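PDB 3DAO: putative Phosphate from Eubacterium rectale, which is probably a phosphatase of the haloacid dehalogenase-like hydrolase family, splitting phosphate from a substrate that remains unidentified. Local coordinates for residues V59-R64 / V210-A215; L80-D85 / R91-I96; T88-R91 / I96-T99. All blocks are in the same frame, centred on the assembly; numbering follows the deposited sequence.

Contact 1. Residues V59-R64 / V210-A215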
# COMPACT_ATOMS: atom_id res chain seq x y z
N VAL A 59 8.35 8.37 -7.10
CA VAL A 59 7.23 7.46 -6.90
C VAL A 59 6.83 7.38 -5.43
O VAL A 59 7.66 7.09 -4.56
CB VAL A 59 7.57 6.02 -7.36
CG1 VAL A 59 6.34 5.06 -7.23
CG2 VAL A 59 8.24 5.93 -8.81
N VAL A 60 5.57 7.69 -5.19
CA VAL A 60 4.95 7.50 -3.87
C VAL A 60 4.45 6.05 -3.90
O VAL A 60 3.65 5.69 -4.77
CB VAL A 60 3.77 8.46 -3.64
CG1 VAL A 60 3.22 8.24 -2.30
CG2 VAL A 60 4.21 9.92 -3.80
N CYS A 61 4.92 5.25 -2.95
CA CYS A 61 4.71 3.78 -2.91
C CYS A 61 4.28 3.36 -1.52
O CYS A 61 5.11 3.22 -0.61
CB CYS A 61 6.02 3.12 -3.31
SG CYS A 61 5.90 1.31 -3.45
N SER A 62 2.97 3.17 -1.38
CA SER A 62 2.34 3.00 -0.08
C SER A 62 1.13 2.11 0.02
O SER A 62 0.53 1.65 -0.96
CB SER A 62 1.92 4.43 0.34
OG SER A 62 1.25 4.53 1.57
N GLY A 63 0.80 1.86 1.27
CA GLY A 63 -0.41 1.12 1.61
C GLY A 63 -1.63 1.98 1.41
O GLY A 63 -2.75 1.50 1.35
N ARG A 64 -1.40 3.28 1.31
CA ARG A 64 -2.51 4.22 1.22
C ARG A 64 -3.25 4.16 -0.09
O ARG A 64 -2.70 3.73 -1.10
CB ARG A 64 -2.02 5.68 1.41
CG ARG A 64 -1.50 6.08 2.76
CD ARG A 64 -1.45 7.62 2.81
NE ARG A 64 -0.89 8.08 4.08
CZ ARG A 64 -1.03 9.30 4.55
NH1 ARG A 64 -1.74 10.17 3.86
NH2 ARG A 64 -0.50 9.62 5.71
N VAL A 210 1.24 -10.12 -5.47
CA VAL A 210 1.18 -8.67 -5.21
C VAL A 210 2.20 -8.26 -4.17
O VAL A 210 2.40 -8.92 -3.15
CB VAL A 210 -0.22 -8.21 -4.76
CG1 VAL A 210 -0.16 -6.83 -4.02
CG2 VAL A 210 -1.15 -8.16 -5.93
N SER A 211 2.87 -7.15 -4.46
CA SER A 211 3.75 -6.53 -3.47
C SER A 211 4.19 -5.15 -3.93
O SER A 211 4.06 -4.80 -5.09
CB SER A 211 5.01 -7.35 -3.24
OG SER A 211 5.90 -7.31 -4.37
N LYS A 212 4.78 -4.42 -3.00
CA LYS A 212 5.35 -3.11 -3.35
C LYS A 212 6.46 -3.29 -4.40
O LYS A 212 6.54 -2.55 -5.39
CB LYS A 212 5.90 -2.39 -2.11
CG LYS A 212 4.87 -1.78 -1.22
CD LYS A 212 5.56 -1.18 0.02
CE LYS A 212 4.63 -0.31 0.81
NZ LYS A 212 5.26 0.03 2.12
N TRP A 213 7.27 -4.33 -4.25
CA TRP A 213 8.39 -4.54 -5.20
C TRP A 213 7.89 -4.96 -6.57
O TRP A 213 8.41 -4.54 -7.60
CB TRP A 213 9.44 -5.53 -4.70
CG TRP A 213 10.55 -5.64 -5.69
CD1 TRP A 213 10.80 -6.70 -6.51
CD2 TRP A 213 11.47 -4.61 -6.08
NE1 TRP A 213 11.86 -6.42 -7.35
CE2 TRP A 213 12.30 -5.15 -7.09
CE3 TRP A 213 11.71 -3.32 -5.64
CZ2 TRP A 213 13.32 -4.42 -7.67
CZ3 TRP A 213 12.76 -2.59 -6.23
CH2 TRP A 213 13.53 -3.14 -7.22
N THR A 214 6.86 -5.78 -6.61
CA THR A 214 6.26 -6.17 -7.90
C THR A 214 5.82 -4.95 -8.70
O THR A 214 6.14 -4.76 -9.90
CB THR A 214 5.06 -7.14 -7.71
OG1 THR A 214 5.54 -8.34 -7.11
CG2 THR A 214 4.42 -7.50 -9.07
N ALA A 215 5.08 -4.09 -8.00
CA ALA A 215 4.54 -2.89 -8.60
C ALA A 215 5.67 -1.94 -8.98
O ALA A 215 5.62 -1.33 -10.04
CB ALA A 215 3.55 -2.16 -7.67
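K212 and C61 make the apolar part of this buried contact. The SG of C61 lies 3.9 Å from the CB of K212 and is just as near to its CG. C61 SG is anti to the backbone N (chi1 -175°), which directs it toward the helix beginning at K212. The K212 chain then runs extended across the end of strand 57-61. Its CE comes 3.8 Å from the C61 O, and it also passes the CA of S62. No hydrogen bond joins the two segments.

The polar bonds lie within each segment. S62 OG accepts from the R64 N at 2.9 Å, an ST turn that shapes the chain as it leaves the strand. S211 is the N-cap of helix 212-222, and its OG takes the T214 N at 2.9 Å.

The charged end of K212 goes further. Its NZ forms salt bridges with D27 and D239 and a hydrogen bond with N238. D27 is the first aspartate of a sequence that fits the DxDx(T/V) motif of haloacid dehalogenase-like enzymes, so it is probably in the active site. The apolar stem of K212 is thus braced by C61, while its amine joins acidic residues in what is probably the phosphate-handling site.

Contact 2. Residues L80-D85 / R91-I96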
# COMPACT_ATOMS: atom_id res chain seq x y z
N LEU A 80 4.11 13.37 -10.10
CA LEU A 80 4.47 12.11 -9.43
C LEU A 80 3.88 10.88 -10.06
O LEU A 80 2.93 10.97 -10.86
CB LEU A 80 4.01 12.14 -7.95
CG LEU A 80 4.45 13.31 -7.08
CD1 LEU A 80 3.84 13.26 -5.69
CD2 LEU A 80 5.99 13.32 -7.01
N LEU A 81 4.49 9.73 -9.72
CA LEU A 81 3.91 8.40 -10.01
C LEU A 81 3.46 7.80 -8.69
O LEU A 81 4.01 8.09 -7.62
CB LEU A 81 4.88 7.49 -10.71
CG LEU A 81 5.18 7.86 -12.16
CD1 LEU A 81 6.26 6.94 -12.68
CD2 LEU A 81 3.93 7.77 -13.01
N TYR A 82 2.38 7.03 -8.77
CA TYR A 82 1.72 6.49 -7.57
C TYR A 82 1.53 4.99 -7.59
O TYR A 82 1.02 4.41 -8.54
CB TYR A 82 0.32 7.11 -7.44
CG TYR A 82 0.34 8.61 -7.36
CD1 TYR A 82 0.40 9.39 -8.49
CD2 TYR A 82 0.29 9.26 -6.13
CE1 TYR A 82 0.43 10.76 -8.41
CE2 TYR A 82 0.33 10.64 -6.04
CZ TYR A 82 0.40 11.39 -7.17
OH TYR A 82 0.44 12.78 -7.06
N ILE A 83 1.99 4.39 -6.50
CA ILE A 83 1.75 2.98 -6.22
C ILE A 83 0.88 3.00 -4.95
O ILE A 83 1.26 3.57 -3.92
CB ILE A 83 3.03 2.15 -6.08
CG1 ILE A 83 3.76 2.06 -7.43
CG2 ILE A 83 2.68 0.71 -5.55
CD1 ILE A 83 5.18 1.52 -7.34
N THR A 84 -0.30 2.41 -5.05
CA THR A 84 -1.28 2.51 -3.99
C THR A 84 -1.72 1.15 -3.48
O THR A 84 -1.47 0.12 -4.10
CB THR A 84 -2.58 3.25 -4.49
OG1 THR A 84 -3.43 2.36 -5.24
CG2 THR A 84 -2.24 4.49 -5.35
N ASP A 85 -2.36 1.19 -2.33
CA ASP A 85 -3.02 -0.02 -1.79
C ASP A 85 -2.08 -1.20 -1.69
O ASP A 85 -2.46 -2.36 -1.97
CB ASP A 85 -4.25 -0.39 -2.62
CG ASP A 85 -5.36 0.63 -2.52
OD1 ASP A 85 -5.35 1.59 -3.30
OD2 ASP A 85 -6.26 0.46 -1.66
N ARG A 91 -0.30 4.03 -11.03
CA ARG A 91 -0.95 5.07 -11.82
C ARG A 91 -0.21 6.39 -11.87
O ARG A 91 0.64 6.73 -11.01
CB ARG A 91 -2.38 5.29 -11.29
CG ARG A 91 -2.55 5.79 -9.84
CD ARG A 91 -4.04 6.15 -9.70
NE ARG A 91 -4.33 7.20 -10.67
CZ ARG A 91 -5.53 7.63 -11.01
NH1 ARG A 91 -6.65 7.07 -10.50
NH2 ARG A 91 -5.61 8.61 -11.89
N THR A 92 -0.56 7.13 -12.90
CA THR A 92 -0.06 8.46 -13.11
C THR A 92 -1.16 9.30 -12.51
O THR A 92 -2.16 8.78 -12.04
CB THR A 92 0.15 8.82 -14.62
OG1 THR A 92 -1.11 9.16 -15.20
CG2 THR A 92 0.78 7.68 -15.41
N PRO A 93 -0.98 10.62 -12.49
CA PRO A 93 -2.03 11.41 -11.92
C PRO A 93 -3.31 11.34 -12.70
O PRO A 93 -4.37 11.60 -12.15
CB PRO A 93 -1.47 12.85 -12.01
CG PRO A 93 -0.04 12.71 -12.12
CD PRO A 93 0.25 11.38 -12.74
N LYS A 94 -3.22 10.98 -13.97
CA LYS A 94 -4.42 10.98 -14.81
C LYS A 94 -4.91 9.61 -15.23
O LYS A 94 -6.11 9.45 -15.53
CB LYS A 94 -4.22 11.87 -16.03
CG LYS A 94 -4.14 13.37 -15.67
N GLU A 95 -4.03 8.63 -15.26
CA GLU A 95 -4.48 7.28 -15.67
C GLU A 95 -3.81 6.16 -14.92
O GLU A 95 -2.67 6.27 -14.45
CB GLU A 95 -4.25 7.07 -17.17
CG GLU A 95 -2.81 6.79 -17.55
CD GLU A 95 -2.56 6.94 -19.06
OE1 GLU A 95 -3.38 7.63 -19.71
OE2 GLU A 95 -1.55 6.38 -19.58
N ILE A 96 -4.54 5.06 -14.87
CA ILE A 96 -4.09 3.84 -14.23
C ILE A 96 -3.24 3.15 -15.25
O ILE A 96 -3.65 3.00 -16.40
CB ILE A 96 -5.29 2.98 -13.74
CG1 ILE A 96 -6.02 3.74 -12.63
CG2 ILE A 96 -4.84 1.60 -13.29
CD1 ILE A 96 -7.23 3.06 -12.08
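Y82 and R91 form an antiparallel hydrogen-bonded pair that joins strand 81-84 to the first strand of a beta hairpin in the Rossmann-like sheet. The Y82 N gives a bond to the R91 O at 2.9 Å. The R91 N returns one to the Y82 O at 2.8 Å.

The packed part centres on the Y82 side chain. Its CB meets the CG of R91 at 4.0 Å. The R91 O lies at the edge of the tyrosine ring, in its plane. P93 CG also comes to that edge, 4.2 Å from the CE1 of Y82. The P93 CD is close to the L80 O, at 3.3 Å. F66 meets the Y82 ring edge to face and makes a cation-pi contact with R91. The Y82 hydroxyl is hydrogen-bonded to the K77 O.

The other part is looser. Across this contact the CD2 of L81 meets the CG2 of T92, 4.0 Å away, and passes the R91 O. Beyond it the turn through K94 and E95 is exposed. T92 organises this turn itself. Its OG1 lies between the backbone N and the carbonyl carbon (chi1 79°) and accepts from the N atoms of both K94 and E95, an ST turn combined with an ST motif. A valine here would probably leave those two amides without their shared acceptor and free the turn to shift.

R91 bends back over the same turn at chi3 (-61°). Its NE reaches the T92 O at 3.0 Å, with the oxygen in the guanidinium plane and the N-H pointing at it almost straight, at 171°.

Contact 3. Residues T88-R91 / I96-T99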
# COMPACT_ATOMS: atom_id res chain seq x y z
N THR A 88 -1.19 -2.84 -5.44
CA THR A 88 -2.24 -3.40 -6.29
C THR A 88 -2.66 -2.46 -7.42
O THR A 88 -3.33 -2.88 -8.38
CB THR A 88 -3.50 -3.79 -5.48
OG1 THR A 88 -3.97 -2.67 -4.73
CG2 THR A 88 -3.21 -4.99 -4.56
N VAL A 89 -2.22 -1.20 -7.31
CA VAL A 89 -2.48 -0.19 -8.35
C VAL A 89 -1.25 0.69 -8.55
O VAL A 89 -0.61 1.11 -7.57
CB VAL A 89 -3.65 0.73 -7.98
CG1 VAL A 89 -4.07 1.60 -9.18
CG2 VAL A 89 -4.84 -0.06 -7.44
N VAL A 90 -0.94 0.89 -9.83
CA VAL A 90 0.14 1.74 -10.32
C VAL A 90 -0.50 2.75 -11.30
O VAL A 90 -1.14 2.37 -12.28
CB VAL A 90 1.22 0.96 -11.07
CG1 VAL A 90 2.37 1.88 -11.53
CG2 VAL A 90 1.74 -0.24 -10.26
N ARG A 91 -0.30 4.03 -11.03
CA ARG A 91 -0.95 5.07 -11.82
C ARG A 91 -0.21 6.39 -11.87
O ARG A 91 0.64 6.73 -11.01
CB ARG A 91 -2.38 5.29 -11.29
CG ARG A 91 -2.55 5.79 -9.84
CD ARG A 91 -4.04 6.15 -9.70
NE ARG A 91 -4.33 7.20 -10.67
CZ ARG A 91 -5.53 7.63 -11.01
NH1 ARG A 91 -6.65 7.07 -10.50
NH2 ARG A 91 -5.61 8.61 -11.89
N ILE A 96 -4.54 5.06 -14.87
CA ILE A 96 -4.09 3.84 -14.23
C ILE A 96 -3.24 3.15 -15.25
O ILE A 96 -3.65 3.00 -16.40
CB ILE A 96 -5.29 2.98 -13.74
CG1 ILE A 96 -6.02 3.74 -12.63
CG2 ILE A 96 -4.84 1.60 -13.29
CD1 ILE A 96 -7.23 3.06 -12.08
N LEU A 97 -2.03 2.76 -14.85
CA LEU A 97 -1.12 2.07 -15.73
C LEU A 97 -1.29 0.59 -15.63
O LEU A 97 -1.20 -0.13 -16.62
CB LEU A 97 0.32 2.42 -15.43
CG LEU A 97 0.62 3.91 -15.64
CD1 LEU A 97 2.05 4.10 -15.26
CD2 LEU A 97 0.32 4.40 -17.07
N LYS A 98 -1.48 0.14 -14.41
CA LYS A 98 -1.54 -1.28 -14.11
C LYS A 98 -2.27 -1.54 -12.81
O LYS A 98 -2.01 -0.87 -11.82
CB LYS A 98 -0.10 -1.76 -13.96
CG LYS A 98 0.10 -3.19 -13.48
CD LYS A 98 -0.13 -4.17 -14.55
CE LYS A 98 0.39 -5.52 -14.15
NZ LYS A 98 -0.03 -6.57 -15.10
N THR A 99 -3.18 -2.51 -12.84
CA THR A 99 -3.84 -2.97 -11.61
C THR A 99 -3.58 -4.47 -11.46
O THR A 99 -3.29 -5.17 -12.43
CB THR A 99 -5.33 -2.69 -11.58
OG1 THR A 99 -5.99 -3.52 -12.54
CG2 THR A 99 -5.63 -1.25 -11.95
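V90 O accepts from two successive amides, those of L97 and K98. The L97 N is 2.7 Å away from this V90 O, and the K98 N is 3.1 Å away from it. The first donor lies in the carbonyl plane, and the second is tilted 16° from it. Two residues opposite one make a classic beta bulge, and the pairing shifts by one residue between V90 and R91. V90 and K98 are also joined the other way, the V90 N bonded to the K98 O at 2.9 Å. A CA-H...O contact from T99 to the T88 O follows.

The side chains divide between the faces. V89, R91, I96 and T99 share one face. There the CG1 of I96 stands anti to the carbonyl carbon (chi1 -66°), which carries it over a face of the R91 guanidinium, 4.0 Å from NH1, while its CG2 turns to the CG1 of V89 at 4.2 Å. I96 itself is exposed.

V90 points to the other face, as K98 does at its base. V90 packs on A215 and L219 of helix 212-222, and L97 reaches Y218 and R222 of the same helix. This is a bulged antiparallel hairpin at the edge of the Rossmann-like sheet of a haloacid dehalogenase-like hydrolase.

How the contacts relate
All three contacts reach one eight-stranded sheet. Strands 57-61, 81-84, 89-91 and 96-99 are successive neighbours in it, and 96-99 is outermost. Contacts 2 and 3 share R91 and I96, and their centres are 6 Å apart. Contact 1 lies about 10 Å from each, nearer the centre of the chain. Its segments are far apart in sequence, and both other contacts fall between them. Also between them is the second, six-stranded sheet, consistent with a cap domain inserted in the core. A215 packs on both I83 and V90. The hairpin widens the sheet along one side, with helix 212-222 packed on it, and the same helix starts at K212, by the probable active site.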